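Local coordinates for prokaryotic transcription elongation factor GreA/GreB (Nitrosomonas europaea, PDB 2PN0), which acts as a transcription elongation factor of the GreA/GreB family and probably binds RNA polymerase, at the interface of chains A and B. Sequence-based numbering; all coordinates share one arbitrary frame. Chains: chain A/B, Prokaryotic transcription elongation factor GreA/GreB.

The interface of chains A and B. Residues chain A 30, 32-33, 96; chain B 74, 76, 88, 112, 120.
Two prolines of chain A press into an aromatic and leucine surface of chain B, forming an apolar patch of the two-fold symmetric interface that joins the two copies in the deposited assembly. A:Pro32, in the loop just ahead of helix 34-42, meets B:Phe74 at about a right angle. Its CB sits over the centre of the phenyl face, 3.4 Å above the plane, in a CH-pi contact, while CG and CD spread over the CD1/CE1 side of the ring. The B:Phe74 ring is placed under the proline by a first torsion of 56°, which sets CG between the backbone N and the carbonyl carbon. Nearer the backbone, B:Phe74 CB packs 3.3 Å from the carbonyl O of A:Ala30. The same A:Pro32 CB also lies at the edge of the B:Trp112 indole, in its plane and 3.8 Å from CZ2. From another flank, B:Leu120 CD2 comes to 4.1 Å from A:Pro32 CB, so the one A:Pro32 carbon touches B:Phe74, B:Trp112 and B:Leu120. A:Pro96, close to the start of helix 98-101, takes a face of B:Trp112 instead: its CB stands 3.7 Å above the indole plane, displaced toward the rim on the pyrrole side. B:Leu76 brings CD1 to within 4.2 Å of A:Pro96 CG. Putting an alanine at B:Phe74 would probably leave the face of A:Pro32 without its aromatic platform and open a gap beside the edge of B:Trp112. Repeated with the chains exchanged, this packing fits the loops before two helices against the neighbouring copy, and it may help hold the dimer if that is the form in solution.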
# COMPACT_ATOMS: atom_id res chain seq x y z
N ALA A 30 -4.77 1.74 14.74
CA ALA A 30 -5.82 2.14 13.82
C ALA A 30 -5.24 2.33 12.42
O ALA A 30 -5.04 3.47 11.96
CB ALA A 30 -6.52 3.41 14.32
N PRO A 32 -5.11 2.09 8.19
CA PRO A 32 -6.19 2.45 7.25
C PRO A 32 -6.96 1.22 6.78
O PRO A 32 -6.35 0.20 6.45
CB PRO A 32 -5.43 3.09 6.08
CG PRO A 32 -3.96 2.62 6.23
CD PRO A 32 -3.77 2.50 7.72
N GLY A 33 -8.28 1.31 6.77
CA GLY A 33 -9.10 0.19 6.29
C GLY A 33 -9.30 -0.91 7.33
O GLY A 33 -9.94 -1.94 7.02
N PRO A 96 -1.85 -0.59 2.95
CA PRO A 96 -2.70 -0.19 1.84
C PRO A 96 -2.47 -1.15 0.65
O PRO A 96 -1.31 -1.56 0.37
CB PRO A 96 -2.22 1.22 1.50
CG PRO A 96 -1.78 1.77 2.87
CD PRO A 96 -1.14 0.56 3.56
N PHE B 74 -5.87 8.43 10.39
CA PHE B 74 -4.82 7.47 10.67
C PHE B 74 -3.53 8.09 10.13
O PHE B 74 -3.56 9.08 9.38
CB PHE B 74 -5.08 6.14 9.96
CG PHE B 74 -5.24 6.28 8.46
CD1 PHE B 74 -4.12 6.26 7.60
CD2 PHE B 74 -6.50 6.44 7.89
CE1 PHE B 74 -4.29 6.40 6.20
CE2 PHE B 74 -6.67 6.60 6.49
CZ PHE B 74 -5.55 6.58 5.64
N LEU B 76 0.51 7.36 8.45
CA LEU B 76 1.54 6.51 7.86
C LEU B 76 2.85 7.28 7.80
O LEU B 76 2.84 8.44 7.42
CB LEU B 76 1.22 6.12 6.42
CG LEU B 76 -0.01 5.22 6.24
CD1 LEU B 76 -0.34 5.19 4.76
CD2 LEU B 76 0.18 3.77 6.82
N GLY B 88 1.68 -1.74 10.98
CA GLY B 88 0.75 -1.03 10.12
C GLY B 88 0.94 0.47 10.06
O GLY B 88 0.11 1.14 9.43
N TRP B 112 -7.22 4.71 -2.47
CA TRP B 112 -6.71 3.39 -2.72
C TRP B 112 -7.78 2.35 -2.36
O TRP B 112 -8.80 2.72 -1.78
CB TRP B 112 -5.34 3.13 -2.03
CG TRP B 112 -5.33 3.23 -0.51
CD1 TRP B 112 -5.79 2.30 0.35
CD2 TRP B 112 -4.86 4.32 0.29
NE1 TRP B 112 -5.58 2.69 1.66
CE2 TRP B 112 -5.03 3.94 1.65
CE3 TRP B 112 -4.24 5.54 -0.01
CZ2 TRP B 112 -4.64 4.77 2.73
CZ3 TRP B 112 -3.88 6.38 1.06
CH2 TRP B 112 -4.04 5.97 2.42
N LEU B 120 -11.06 3.76 -0.67
CA LEU B 120 -10.83 4.62 0.47
C LEU B 120 -10.33 5.96 -0.02
O LEU B 120 -9.20 6.02 -0.55
CB LEU B 120 -9.80 3.99 1.39
CG LEU B 120 -9.71 4.62 2.79
CD1 LEU B 120 -11.02 4.37 3.62
CD2 LEU B 120 -8.52 4.02 3.57